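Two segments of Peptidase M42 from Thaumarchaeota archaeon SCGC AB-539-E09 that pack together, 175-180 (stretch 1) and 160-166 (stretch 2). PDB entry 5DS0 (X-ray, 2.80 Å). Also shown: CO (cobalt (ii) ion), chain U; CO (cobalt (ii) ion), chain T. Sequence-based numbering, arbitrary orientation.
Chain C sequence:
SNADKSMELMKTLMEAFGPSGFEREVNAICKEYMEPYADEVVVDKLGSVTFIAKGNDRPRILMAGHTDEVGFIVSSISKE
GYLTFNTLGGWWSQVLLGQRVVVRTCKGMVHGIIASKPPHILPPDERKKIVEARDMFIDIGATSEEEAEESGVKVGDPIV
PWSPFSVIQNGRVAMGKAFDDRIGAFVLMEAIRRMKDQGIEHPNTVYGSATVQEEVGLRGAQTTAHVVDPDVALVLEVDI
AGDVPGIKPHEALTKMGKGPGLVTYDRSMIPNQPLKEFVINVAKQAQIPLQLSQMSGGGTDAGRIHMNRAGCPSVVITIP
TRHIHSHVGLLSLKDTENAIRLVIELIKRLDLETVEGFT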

HETATM    1  N   MSE C 175     -37.441  -6.815  24.921  1.00 35.20           N
HETATM    2  CA  MSE C 175     -36.799  -6.940  23.617  1.00 35.96           C
HETATM    3  C   MSE C 175     -37.648  -6.285  22.572  1.00 34.53           C
HETATM    4  O   MSE C 175     -38.835  -6.569  22.470  1.00 34.86           O
HETATM    5  CB  MSE C 175     -36.654  -8.406  23.277  1.00 38.69           C
HETATM    6  CG  MSE C 175     -35.906  -8.647  21.969  1.00 41.71           C
HETATM    7 SE   MSE C 175     -35.652 -10.608  21.776  0.85 49.42          SE
HETATM    8  CE  MSE C 175     -34.765 -10.779  20.031  1.00 48.32           C
ATOM      9  N   GLY C 176     -37.041  -5.403  21.784  1.00 32.92           N
ATOM     10  CA  GLY C 176     -37.742  -4.688  20.741  1.00 32.32           C
ATOM     11  C   GLY C 176     -36.987  -3.473  20.270  1.00 31.90           C
ATOM     12  O   GLY C 176     -35.802  -3.311  20.552  1.00 32.46           O
ATOM     13  N   LYS C 177     -37.654  -2.643  19.480  1.00 32.26           N
ATOM     14  CA  LYS C 177     -37.003  -1.472  18.887  1.00 31.87           C
ATOM     15  C   LYS C 177     -37.419  -0.220  19.622  1.00 31.50           C
ATOM     16  O   LYS C 177     -38.280  -0.251  20.496  1.00 31.41           O
ATOM     17  CB  LYS C 177     -37.380  -1.332  17.418  1.00 32.16           C
ATOM     18  CG  LYS C 177     -38.815  -0.867  17.184  1.00 32.77           C
ATOM     19  CD  LYS C 177     -39.104  -0.678  15.708  1.00 33.01           C
ATOM     20  CE  LYS C 177     -40.578  -0.444  15.442  1.00 33.59           C
ATOM     21  NZ  LYS C 177     -40.943   0.963  15.725  1.00 34.27           N
ATOM     22  N   ALA C 178     -36.767   0.877  19.271  1.00 31.12           N
ATOM     23  CA  ALA C 178     -37.150   2.210  19.719  1.00 31.15           C
ATOM     24  C   ALA C 178     -37.063   2.461  21.221  1.00 31.39           C
ATOM     25  O   ALA C 178     -37.606   3.457  21.703  1.00 32.36           O
ATOM     26  CB  ALA C 178     -38.539   2.547  19.204  1.00 31.49           C
ATOM     27  N   PHE C 179     -36.372   1.603  21.971  1.00 31.40           N
ATOM     28  CA  PHE C 179     -36.143   1.900  23.378  1.00 31.33           C
ATOM     29  C   PHE C 179     -35.547   3.300  23.500  1.00 30.69           C
ATOM     30  O   PHE C 179     -35.907   4.032  24.405  1.00 31.39           O
ATOM     31  CB  PHE C 179     -35.224   0.883  24.032  1.00 31.63           C
ATOM     32  CG  PHE C 179     -35.851  -0.464  24.229  1.00 32.29           C
ATOM     33  CD1 PHE C 179     -37.105  -0.587  24.793  1.00 32.91           C
ATOM     34  CD2 PHE C 179     -35.168  -1.614  23.888  1.00 32.55           C
ATOM     35  CE1 PHE C 179     -37.673  -1.827  24.987  1.00 32.92           C
ATOM     36  CE2 PHE C 179     -35.735  -2.857  24.082  1.00 32.67           C
ATOM     37  CZ  PHE C 179     -36.993  -2.961  24.622  1.00 32.90           C
ATOM     38  N   ASP C 180     -34.652   3.654  22.584  1.00 29.65           N
ATOM     39  CA  ASP C 180     -34.107   4.988  22.486  1.00 29.19           C
ATOM     40  C   ASP C 180     -35.082   5.806  21.672  1.00 29.86           C
ATOM     41  O   ASP C 180     -35.102   5.665  20.452  1.00 30.85           O
ATOM     42  CB  ASP C 180     -32.753   4.913  21.779  1.00 28.67           C
ATOM     43  CG  ASP C 180     -32.100   6.261  21.590  1.00 28.31           C
ATOM     44  OD1 ASP C 180     -32.541   7.258  22.209  1.00 28.36           O
ATOM     45  OD2 ASP C 180     -31.120   6.317  20.809  1.00 28.04           O
TER
HETATM   46 CO    CO U 402     -30.381   7.780  19.918  1.00 29.98          CO
HETATM   47 CO    CO T 401     -31.672   9.059  22.208  1.00 22.75          CO
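Stretch 2, residues 160-166: VPWSPFS

Stretch 2 runs antiparallel to stretch 1. Its strand ends at Pro161, and the chain continues through extended loop conformations to Ser166. There it pairs with Met175, a selenomethionine, in an antiparallel hydrogen-bonded bridge, Met175 CA 5.3 Å from Ser166 CA. Ser166 N donates to Met175 O at 2.9 Å, and Met175 N donates to Ser166 O at 2.8 Å. Both bonds are close to straight. Met175 O also receives a CA-H...O contact from Phe165 CA at 3.4 Å. The side chains of Met175 and Ser166 start on the same face of the sheet, with Met175 CB 4.1 Å from Ser166 OG. The all-t selenomethionine chain then leads away.

Lys177 has the most surface covered by the other stretch, followed by Met175. Its CB points toward stretch 2 and lies 3.7 Å from Ser163 CB. From there the side chain reaches obliquely across stretch 2, bringing Lys177 CE to 3.3 Å from Pro161 O. Lys177 NZ is hydrogen-bonded elsewhere in the structure.

Gly176 has no side chain, and the backbones come close here: Gly176 CA is 4.5 Å from Phe165 CA and 3.8 Å from Pro164 O. Phe165 and Phe179 meet edge to edge, Phe165 CE1 to Phe179 CE1, at 4.0 Å. Asp180 lies beyond the contact: Asp180 OD1 binds the chain T cobalt CO at 2.0 Å and Asp180 OD2 the chain U cobalt CO at 1.9 Å.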

ATOM      1  N   VAL C 160     -39.677   2.732   8.975  1.00 33.45           N
ATOM      2  CA  VAL C 160     -39.145   2.271  10.252  1.00 33.65           C
ATOM      3  C   VAL C 160     -38.750   0.814  10.203  1.00 33.71           C
ATOM      4  O   VAL C 160     -39.217   0.061   9.352  1.00 34.49           O
ATOM      5  CB  VAL C 160     -40.141   2.405  11.411  1.00 34.07           C
ATOM      6  CG1 VAL C 160     -40.471   3.865  11.665  1.00 34.63           C
ATOM      7  CG2 VAL C 160     -41.397   1.586  11.146  1.00 34.33           C
ATOM      8  N   PRO C 161     -37.896   0.408  11.137  1.00 33.53           N
ATOM      9  CA  PRO C 161     -37.614  -1.001  11.310  1.00 33.53           C
ATOM     10  C   PRO C 161     -38.873  -1.769  11.682  1.00 33.69           C
ATOM     11  O   PRO C 161     -39.742  -1.227  12.356  1.00 33.61           O
ATOM     12  CB  PRO C 161     -36.621  -1.018  12.487  1.00 33.51           C
ATOM     13  CG  PRO C 161     -36.031   0.343  12.532  1.00 33.47           C
ATOM     14  CD  PRO C 161     -37.119   1.251  12.065  1.00 33.67           C
ATOM     15  N   TRP C 162     -38.942  -3.032  11.281  1.00 34.26           N
ATOM     16  CA  TRP C 162     -39.990  -3.929  11.740  1.00 34.87           C
ATOM     17  C   TRP C 162     -39.437  -4.790  12.850  1.00 33.91           C
ATOM     18  O   TRP C 162     -38.494  -5.546  12.628  1.00 34.36           O
ATOM     19  CB  TRP C 162     -40.463  -4.814  10.595  1.00 36.25           C
ATOM     20  CG  TRP C 162     -41.632  -5.657  10.982  1.00 37.67           C
ATOM     21  CD1 TRP C 162     -42.958  -5.288  10.958  1.00 38.26           C
ATOM     22  CD2 TRP C 162     -41.592  -6.996  11.466  1.00 38.03           C
ATOM     23  NE1 TRP C 162     -43.731  -6.322  11.402  1.00 39.05           N
ATOM     24  CE2 TRP C 162     -42.921  -7.385  11.717  1.00 38.92           C
ATOM     25  CE3 TRP C 162     -40.560  -7.911  11.711  1.00 38.25           C
ATOM     26  CZ2 TRP C 162     -43.249  -8.655  12.205  1.00 39.33           C
ATOM     27  CZ3 TRP C 162     -40.881  -9.176  12.189  1.00 38.33           C
ATOM     28  CH2 TRP C 162     -42.217  -9.535  12.432  1.00 38.79           C
ATOM     29  N   SER C 163     -40.016  -4.682  14.043  1.00 33.17           N
ATOM     30  CA  SER C 163     -39.444  -5.312  15.237  1.00 32.40           C
ATOM     31  C   SER C 163     -40.445  -5.464  16.371  1.00 32.09           C
ATOM     32  O   SER C 163     -40.722  -4.515  17.095  1.00 32.88           O
ATOM     33  CB  SER C 163     -38.267  -4.479  15.725  1.00 31.92           C
ATOM     34  OG  SER C 163     -37.561  -5.157  16.744  1.00 31.90           O
ATOM     35  N   PRO C 164     -41.001  -6.661  16.535  1.00 32.07           N
ATOM     36  CA  PRO C 164     -42.020  -6.867  17.564  1.00 31.95           C
ATOM     37  C   PRO C 164     -41.462  -6.773  18.963  1.00 31.68           C
ATOM     38  O   PRO C 164     -40.294  -7.081  19.204  1.00 31.69           O
ATOM     39  CB  PRO C 164     -42.502  -8.292  17.324  1.00 32.27           C
ATOM     40  CG  PRO C 164     -42.008  -8.674  15.979  1.00 32.56           C
ATOM     41  CD  PRO C 164     -40.776  -7.869  15.729  1.00 32.44           C
ATOM     42  N   PHE C 165     -42.326  -6.401  19.887  1.00 31.57           N
ATOM     43  CA  PHE C 165     -41.959  -6.304  21.276  1.00 31.55           C
ATOM     44  C   PHE C 165     -42.291  -7.597  22.024  1.00 31.36           C
ATOM     45  O   PHE C 165     -43.390  -8.151  21.879  1.00 31.61           O
ATOM     46  CB  PHE C 165     -42.712  -5.151  21.916  1.00 32.15           C
ATOM     47  CG  PHE C 165     -42.403  -4.971  23.370  1.00 32.69           C
ATOM     48  CD1 PHE C 165     -41.340  -4.176  23.765  1.00 32.57           C
ATOM     49  CD2 PHE C 165     -43.169  -5.601  24.339  1.00 33.20           C
ATOM     50  CE1 PHE C 165     -41.060  -4.002  25.107  1.00 32.95           C
ATOM     51  CE2 PHE C 165     -42.890  -5.443  25.679  1.00 33.23           C
ATOM     52  CZ  PHE C 165     -41.839  -4.638  26.066  1.00 33.19           C
ATOM     53  N   SER C 166     -41.343  -8.064  22.827  1.00 30.74           N
ATOM     54  CA  SER C 166     -41.601  -9.157  23.747  1.00 30.82           C
ATOM     55  C   SER C 166     -40.739  -9.016  24.972  1.00 30.37           C
ATOM     56  O   SER C 166     -39.894  -8.124  25.054  1.00 29.95           O
ATOM     57  CB  SER C 166     -41.351 -10.493  23.071  1.00 30.99           C
ATOM     58  OG  SER C 166     -39.971 -10.756  22.978  1.00 31.18           O
TER